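Local structure of protein glpG homolog (Haemophilus influenzae, 2NR9) at residues Ile22-Ala25 and Gln26-Phe30; Tyr93-Ala96 and Ser97-Gly101; Phe113-Ser116 and Gly117-Tyr120. The protein cleaves transmembrane segments of other proteins within the lipid bilayer, working as a rhomboid-type intramembrane serine protease of the bacterial inner membrane with a serine-histidine dyad. The protein carries 2 engineered substitutions. All blocks are in the same frame, centred on the assembly; numbering follows the deposited sequence.

Contact 1 (Ile22-Ala25 and Gln26-Phe30); sequences IYIA and QQLGF. Engineered in segment 22-25: Ile24 (natural residue Leu). With PQE (3,6,12,15,18,21,24-heptaoxahexatriacontan-1-ol), chain F.
Gln27 folds its side chain back over the ring of Tyr23, one turn earlier in helix 10-27. NE2 of Gln27 comes down on one ring face near the rim, 3.3 Å from CZ of Tyr23, with the amide plane turned 37° from the ring plane, so the group settles at a slant and not flat. The bend at the second torsion of Gln27 (chi2 -65°) brings the amide back along the helix to the tyrosine. Tyr23 also borders the bound polyether detergent, its OH 3.9 Å from C55 of that molecule. Next to it, Gln26 takes the more closely packed route. Its chain is extended and its CG runs 3.2 Å from Ile22 O, while OE1 lies 3.5 Å from Tyr23 CA. This amide is well engaged: NE2 of Gln26 donates to His60 O and, weakly, to Glu31 OE1, and OE1 has a hydrogen-bond partner outside the turn as well. The backbone changes step here. Gln26 N reaches four residues back to Ile22 O at 2.9 Å, but Gln27 N bonds to Ile24 O at 2.9 Å and Leu28 N to Ala25 O at 3.3 Å, a shift to i to i-3 bonding beside which the four-residue bonds, to Tyr23 O and Ile24 O, persist only weakly.

On the looser, surface side, CG2 of the engineered Ile24 meets CD1 of Leu28 at 3.8 Å, an apolar touch at the surface. Within the fold, the inward face of helix 10-27 rests on helix 31-38, where Ile22, Ala25 and Gln26 all touch Ile34, and on the loop of Leu58, Val59 and His60 that precedes helix 63-84.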
loop_
_atom_site.group_PDB
_atom_site.type_symbol
_atom_site.label_atom_id
_atom_site.label_comp_id
_atom_site.label_asym_id
_atom_site.label_seq_id
_atom_site.Cartn_x
_atom_site.Cartn_y
_atom_site.Cartn_z
ATOM N N ILE A 22 2.663 15.898 3.624
ATOM C CA ILE A 22 3.600 16.026 2.532
ATOM C C ILE A 22 2.915 16.584 1.276
ATOM O O ILE A 22 3.463 17.461 0.606
ATOM C CB ILE A 22 4.330 14.703 2.261
ATOM C CG1 ILE A 22 5.244 14.367 3.451
ATOM C CG2 ILE A 22 5.154 14.799 0.983
ATOM C CD1 ILE A 22 5.769 12.955 3.439
ATOM N N TYR A 23 1.677 16.164 1.024
ATOM C CA TYR A 23 0.922 16.689 -0.123
ATOM C C TYR A 23 0.659 18.179 0.064
ATOM O O TYR A 23 0.972 18.985 -0.808
ATOM C CB TYR A 23 -0.397 15.936 -0.311
ATOM C CG TYR A 23 -1.140 16.279 -1.596
ATOM C CD1 TYR A 23 -0.678 15.825 -2.825
ATOM C CD2 TYR A 23 -2.339 16.982 -1.567
ATOM C CE1 TYR A 23 -1.366 16.096 -3.995
ATOM C CE2 TYR A 23 -3.043 17.259 -2.739
ATOM C CZ TYR A 23 -2.546 16.812 -3.950
ATOM O OH TYR A 23 -3.227 17.074 -5.120
ATOM N N ILE A 24 0.110 18.548 1.220
ATOM C CA ILE A 24 -0.130 19.956 1.514
ATOM C C ILE A 24 1.150 20.748 1.274
ATOM O O ILE A 24 1.126 21.796 0.639
ATOM C CB ILE A 24 -0.616 20.173 2.958
ATOM C CG1 ILE A 24 -1.964 19.482 3.179
ATOM C CG2 ILE A 24 -0.767 21.667 3.249
ATOM C CD1 ILE A 24 -3.119 20.121 2.408
ATOM N N ALA A 25 2.272 20.227 1.764
ATOM C CA ALA A 25 3.559 20.873 1.555
ATOM C C ALA A 25 3.842 21.029 0.059
ATOM O O ALA A 25 4.356 22.061 -0.380
ATOM C CB ALA A 25 4.674 20.080 2.233
ATOM N N GLN A 26 3.495 20.011 -0.723
ATOM C CA GLN A 26 3.698 20.076 -2.168
ATOM C C GLN A 26 2.987 21.288 -2.773
ATOM O O GLN A 26 3.455 21.862 -3.756
ATOM C CB GLN A 26 3.198 18.793 -2.855
ATOM C CG GLN A 26 3.989 17.542 -2.511
ATOM C CD GLN A 26 3.428 16.294 -3.168
ATOM O OE1 GLN A 26 3.131 15.310 -2.494
ATOM N NE2 GLN A 26 3.250 16.341 -4.484
ATOM N N GLN A 27 1.887 21.704 -2.144
ATOM C CA GLN A 27 1.040 22.780 -2.685
ATOM C C GLN A 27 1.420 24.220 -2.291
ATOM O O GLN A 27 0.970 25.169 -2.938
ATOM C CB GLN A 27 -0.438 22.527 -2.337
ATOM C CG GLN A 27 -0.900 21.076 -2.512
ATOM C CD GLN A 27 -0.854 20.597 -3.956
ATOM O OE1 GLN A 27 -1.277 21.300 -4.872
ATOM N NE2 GLN A 27 -0.401 19.365 -4.152
ATOM N N LEU A 28 2.218 24.398 -1.235
ATOM C CA LEU A 28 2.561 25.766 -0.793
ATOM C C LEU A 28 4.036 26.108 -0.900
ATOM O O LEU A 28 4.638 26.574 0.066
ATOM C CB LEU A 28 2.122 26.027 0.651
ATOM C CG LEU A 28 1.081 25.170 1.345
ATOM C CD1 LEU A 28 1.808 24.240 2.330
ATOM C CD2 LEU A 28 0.136 26.076 2.102
ATOM N N GLY A 29 4.612 25.925 -2.072
ATOM C CA GLY A 29 6.021 26.211 -2.249
ATOM C C GLY A 29 6.568 25.415 -3.400
ATOM O O GLY A 29 6.764 25.947 -4.488
ATOM N N PHE A 30 6.799 24.128 -3.180
ATOM C CA PHE A 30 7.286 23.305 -4.265
ATOM C C PHE A 30 7.390 21.807 -4.019
ATOM O O PHE A 30 7.956 21.348 -3.022
ATOM C CB PHE A 30 8.592 23.863 -4.843
ATOM C CG PHE A 30 9.728 23.903 -3.860
ATOM C CD1 PHE A 30 10.755 22.979 -3.934
ATOM C CD2 PHE A 30 9.773 24.872 -2.868
ATOM C CE1 PHE A 30 11.813 23.022 -3.039
ATOM C CE2 PHE A 30 10.824 24.916 -1.967
ATOM C CZ PHE A 30 11.843 23.989 -2.052
HETATM O O47 PQE F . -5.433 21.947 -5.751
HETATM C C68 PQE F . -5.650 21.230 -6.976
HETATM C C52 PQE F . -4.523 20.221 -7.188
HETATM O O70 PQE F . -4.760 19.486 -8.390
HETATM C C55 PQE F . -5.413 18.241 -8.137
HETATM C C58 PQE F . -5.952 17.668 -9.445
HETATM O O71 PQE F . -6.951 16.688 -9.164
HETATM C C61 PQE F . -8.242 17.100 -9.615
HETATM C C62 PQE F . -8.394 18.606 -9.425
HETATM C C63 PQE F . -9.759 18.959 -8.845
HETATM C C66 PQE F . -10.235 17.900 -7.858
HETATM C C67 PQE F . -9.945 18.316 -6.421
HETATM O O72 PQE F . -10.312 17.255 -5.538
HETATM C C65 PQE F . -10.070 17.596 -4.172
HETATM C C64 PQE F . -10.376 16.401 -3.273
HETATM O O73 PQE F . -9.912 16.662 -1.946
HETATM C C60 PQE F . -8.521 16.983 -1.914
HETATM C C59 PQE F . -7.861 16.279 -0.733
HETATM O O74 PQE F . -6.513 16.731 -0.593
HETATM C C57 PQE F . -5.714 15.813 0.156
HETATM C C56 PQE F . -6.514 15.270 1.337
HETATM O O75 PQE F . -6.784 13.879 1.149
HETATM C C54 PQE F . -7.986 13.483 1.812
HETATM C C53 PQE F . -8.036 11.962 1.925
HETATM O O76 PQE F . -8.442 11.592 3.241
HETATM C C51 PQE F . -9.387 10.519 3.223
HETATM C C50 PQE F . -9.623 10.004 4.643
HETATM C C49 PQE F . -10.313 8.643 4.624
HETATM C C48 PQE F . -11.598 8.654 5.443
HETATM C C47 PQE F . -12.320 7.314 5.343
HETATM C C46 PQE F . -13.684 7.471 4.679
HETATM C C45 PQE F . -14.197 6.136 4.149
HETATM C C44 PQE F . -15.419 6.328 3.252
HETATM C C43 PQE F . -16.032 4.986 2.855
HETATM C C42 PQE F . -17.527 4.945 3.163
HETATM C C41 PQE F . -18.300 4.214 2.071
HETATM C C40 PQE F . -19.558 4.971 1.691
#

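Contact 2 (Tyr93-Ala96 and Ser97-Gly101); sequences YVVA and SAITG
Two turns of the transmembrane helix 86-108 carry this contact, in which the hydroxyls of Ser97 and Thr100 each bend back to a carbonyl four residues earlier, on Tyr93 and Ala96. Ser97 OG lies 2.5 Å from Tyr93 O, a very short bond, and the backbone N of Ser97 donates to the same oxygen at 2.9 Å, the two donors arriving from opposite faces of the carbonyl plane. With chi1 at -63° the serine oxygen stands beside its own backbone N, which also sets it over one face of the Tyr93 ring, 3.4 Å from CE1. That ring is fastened at its far end by a hydrogen bond between its OH and Thr57 OG1. Such serine and threonine bonds to the preceding turn are a familiar way for membrane helices to satisfy buried hydroxyls without leaving the helix. Thr100 makes the same pair of bonds from a different rotamer (chi1 60°): its OG1 and its N both reach Ala96 O at 2.8 Å, the N-H bond being nearly straight at 167°. On the flank turned to helix 166-191 the contact is apolar. Val95 and Ile99 lie side by side and point the same way, CG1 of Val95 3.5 Å from CD1 of Ile99; Val95 touches Trp179 and Ile99 touches Val175, while Ile99 also meets a bound polyether detergent.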
loop_
_atom_site.group_PDB
_atom_site.type_symbol
_atom_site.label_atom_id
_atom_site.label_comp_id
_atom_site.label_asym_id
_atom_site.label_seq_id
_atom_site.Cartn_x
_atom_site.Cartn_y
_atom_site.Cartn_z
ATOM N N TYR A 93 3.888 -2.458 5.039
ATOM C CA TYR A 93 4.145 -1.153 4.404
ATOM C C TYR A 93 5.581 -0.996 3.903
ATOM O O TYR A 93 5.813 -0.580 2.757
ATOM C CB TYR A 93 3.787 0.008 5.342
ATOM C CG TYR A 93 4.334 1.338 4.872
ATOM C CD1 TYR A 93 3.730 2.035 3.827
ATOM C CD2 TYR A 93 5.480 1.877 5.441
ATOM C CE1 TYR A 93 4.256 3.240 3.369
ATOM C CE2 TYR A 93 6.011 3.085 4.994
ATOM C CZ TYR A 93 5.396 3.760 3.960
ATOM O OH TYR A 93 5.920 4.961 3.522
ATOM N N VAL A 94 6.542 -1.261 4.780
ATOM C CA VAL A 94 7.936 -1.137 4.425
ATOM C C VAL A 94 8.291 -2.057 3.253
ATOM O O VAL A 94 8.904 -1.626 2.278
ATOM C CB VAL A 94 8.868 -1.445 5.634
ATOM C CG1 VAL A 94 10.309 -1.474 5.185
ATOM C CG2 VAL A 94 8.682 -0.405 6.738
ATOM N N VAL A 95 7.861 -3.316 3.348
ATOM C CA VAL A 95 8.167 -4.343 2.346
ATOM C C VAL A 95 7.434 -4.143 1.023
ATOM O O VAL A 95 8.029 -4.272 -0.051
ATOM C CB VAL A 95 7.896 -5.764 2.893
ATOM C CG1 VAL A 95 7.896 -6.791 1.763
ATOM C CG2 VAL A 95 8.924 -6.129 3.974
ATOM N N ALA A 96 6.138 -3.871 1.086
ATOM C CA ALA A 96 5.399 -3.582 -0.135
ATOM C C ALA A 96 5.994 -2.351 -0.823
ATOM O O ALA A 96 6.227 -2.363 -2.029
ATOM C CB ALA A 96 3.934 -3.376 0.155
ATOM N N SER A 97 6.271 -1.301 -0.050
ATOM C CA SER A 97 6.854 -0.071 -0.612
ATOM C C SER A 97 8.158 -0.365 -1.360
ATOM O O SER A 97 8.372 0.119 -2.473
ATOM C CB SER A 97 7.130 0.965 0.491
ATOM O OG SER A 97 5.932 1.382 1.135
ATOM N N ALA A 98 9.031 -1.143 -0.732
ATOM C CA ALA A 98 10.325 -1.470 -1.315
ATOM C C ALA A 98 10.199 -2.363 -2.529
ATOM O O ALA A 98 10.867 -2.141 -3.540
ATOM C CB ALA A 98 11.234 -2.118 -0.273
ATOM N N ILE A 99 9.362 -3.392 -2.425
ATOM C CA ILE A 99 9.200 -4.341 -3.518
ATOM C C ILE A 99 8.501 -3.752 -4.744
ATOM O O ILE A 99 8.964 -3.947 -5.875
ATOM C CB ILE A 99 8.511 -5.646 -3.059
ATOM C CG1 ILE A 99 9.468 -6.445 -2.159
ATOM C CG2 ILE A 99 8.111 -6.496 -4.273
ATOM C CD1 ILE A 99 8.831 -7.659 -1.507
ATOM N N THR A 100 7.400 -3.028 -4.524
ATOM C CA THR A 100 6.655 -2.413 -5.633
ATOM C C THR A 100 7.489 -1.353 -6.355
ATOM O O THR A 100 7.434 -1.237 -7.581
ATOM C CB THR A 100 5.315 -1.800 -5.178
ATOM O OG1 THR A 100 5.552 -0.787 -4.187
ATOM C CG2 THR A 100 4.396 -2.883 -4.602
ATOM N N GLY A 101 8.257 -0.582 -5.592
ATOM C CA GLY A 101 9.150 0.415 -6.175
ATOM C C GLY A 101 10.232 -0.257 -7.003
ATOM O O GLY A 101 10.586 0.213 -8.086
#

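Contact 3 (Phe113-Ser116 and Gly117-Tyr120); sequences FGLS and GVVY
The ring of Tyr120 turns its edge to the carbonyl of Ser116, one turn back at the start of helix 116-131. Ser116 O lies near the ring plane, at the edge, 3.0 Å from CD1 of Tyr120, a snug C-H to oxygen approach, while the backbone N of Tyr120 donates to that oxygen at 3.1 Å along an almost straight line (169°). The carbonyl is thus met by main chain and ring together. The tyrosine ring also packs against that of His169, their planes about 40° apart.

OG of Ser116 stands between the backbone N and the carbonyl carbon (chi1 60°), a rotation that carries it to His169 NE2, to which it is hydrogen-bonded. Val162, Met164 and Asn69 touch the serine as well.

On another side of the turn, Leu115 and Val118 cross obliquely: CD1 of the leucine packs 3.9 Å from CB of the valine. CG2 of Val119 lies against the leucine backbone, 3.2 Å from Leu115 O. That oxygen takes a good bond from Val119 N at 2.9 Å and only a weak one from Val118 N. A water bridges the loop and the start of helix 116-131, donating to Gly114 O at 2.7 Å and accepting from Val118 N at 3.2 Å. Gly114 itself has backbone angles suited to a residue without a side chain, and its backbone is hydrogen-bonded to that of His56. The run Gly114-Leu115-Ser116-Gly117 is the GxSG motif of rhomboid proteases, which sets the nucleophile Ser116 at the N-terminal end of helix 116-131 and, with His169 of helix 166-191, makes the catalytic dyad.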
loop_
_atom_site.group_PDB
_atom_site.type_symbol
_atom_site.label_atom_id
_atom_site.label_comp_id
_atom_site.label_asym_id
_atom_site.label_seq_id
_atom_site.Cartn_x
_atom_site.Cartn_y
_atom_site.Cartn_z
ATOM N N PHE A 113 5.322 7.931 -7.946
ATOM C CA PHE A 113 5.058 8.338 -6.567
ATOM C C PHE A 113 3.688 7.847 -6.149
ATOM O O PHE A 113 2.782 7.737 -6.975
ATOM C CB PHE A 113 5.053 9.872 -6.451
ATOM C CG PHE A 113 6.403 10.504 -6.573
ATOM C CD1 PHE A 113 6.723 11.275 -7.676
ATOM C CD2 PHE A 113 7.333 10.376 -5.559
ATOM C CE1 PHE A 113 7.950 11.887 -7.770
ATOM C CE2 PHE A 113 8.558 10.985 -5.651
ATOM C CZ PHE A 113 8.872 11.735 -6.758
ATOM N N GLY A 114 3.489 7.665 -4.849
ATOM C CA GLY A 114 2.173 7.280 -4.365
ATOM C C GLY A 114 2.084 5.985 -3.593
ATOM O O GLY A 114 2.897 5.073 -3.771
ATOM N N LEU A 115 0.975 5.851 -2.873
ATOM C CA LEU A 115 0.719 4.735 -1.977
ATOM C C LEU A 115 -0.086 3.568 -2.610
ATOM O O LEU A 115 -0.375 2.579 -1.931
ATOM C CB LEU A 115 -0.038 5.273 -0.748
ATOM C CG LEU A 115 -0.113 4.461 0.544
ATOM C CD1 LEU A 115 1.265 4.326 1.163
ATOM C CD2 LEU A 115 -1.084 5.145 1.531
ATOM N N SER A 116 -0.416 3.662 -3.899
ATOM C CA SER A 116 -1.256 2.625 -4.541
ATOM C C SER A 116 -0.657 1.210 -4.571
ATOM O O SER A 116 -1.385 0.224 -4.498
ATOM C CB SER A 116 -1.748 3.061 -5.930
ATOM O OG SER A 116 -0.668 3.328 -6.803
ATOM N N GLY A 117 0.667 1.118 -4.642
ATOM C CA GLY A 117 1.338 -0.176 -4.594
ATOM C C GLY A 117 1.154 -0.819 -3.227
ATOM O O GLY A 117 1.032 -2.038 -3.117
ATOM N N VAL A 118 1.145 0.008 -2.183
ATOM C CA VAL A 118 0.916 -0.472 -0.819
ATOM C C VAL A 118 -0.557 -0.835 -0.626
ATOM O O VAL A 118 -0.884 -1.838 0.022
ATOM C CB VAL A 118 1.340 0.576 0.232
ATOM C CG1 VAL A 118 1.026 0.081 1.645
ATOM C CG2 VAL A 118 2.824 0.887 0.100
ATOM N N VAL A 119 -1.439 -0.052 -1.244
ATOM C CA VAL A 119 -2.876 -0.294 -1.168
ATOM C C VAL A 119 -3.220 -1.687 -1.697
ATOM O O VAL A 119 -3.928 -2.445 -1.049
ATOM C CB VAL A 119 -3.686 0.788 -1.949
ATOM C CG1 VAL A 119 -5.151 0.429 -1.987
ATOM C CG2 VAL A 119 -3.496 2.161 -1.313
ATOM N N TYR A 120 -2.709 -2.018 -2.877
ATOM C CA TYR A 120 -2.920 -3.338 -3.455
ATOM C C TYR A 120 -2.353 -4.470 -2.609
ATOM O O TYR A 120 -2.973 -5.526 -2.483
ATOM C CB TYR A 120 -2.422 -3.394 -4.898
ATOM C CG TYR A 120 -3.396 -2.754 -5.847
ATOM C CD1 TYR A 120 -3.333 -1.396 -6.125
ATOM C CD2 TYR A 120 -4.486 -3.467 -6.328
ATOM C CE1 TYR A 120 -4.278 -0.784 -6.940
ATOM C CE2 TYR A 120 -5.436 -2.867 -7.145
ATOM C CZ TYR A 120 -5.326 -1.523 -7.442
ATOM O OH TYR A 120 -6.259 -0.921 -8.256
HETATM O O HOH W 1 2.862 2.440 -3.441
#

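Overall arrangement
All three contacts are local, yet they differ in depth. Contact 3 is wholly buried near the centre of the chain, contact 2 is partly buried beside it, and contact 1 sits toward the surface, about 22 Å from the centre of the chain. Contacts 2 and 3 touch directly, joining helices 86-108 and 116-131: Ser97 OG packs 3.3 Å from Val118 CG2, and Thr100 CG2 rests near Gly117 O. Contact 1 keeps apart, its nearest atoms about 7 Å from contact 3. Polar side chains bond within the helix in contact 2 and reach the dyad partner in contact 3; in contact 1 one glutamine amide bonds to a loop carbonyl while the other rests over a tyrosine face.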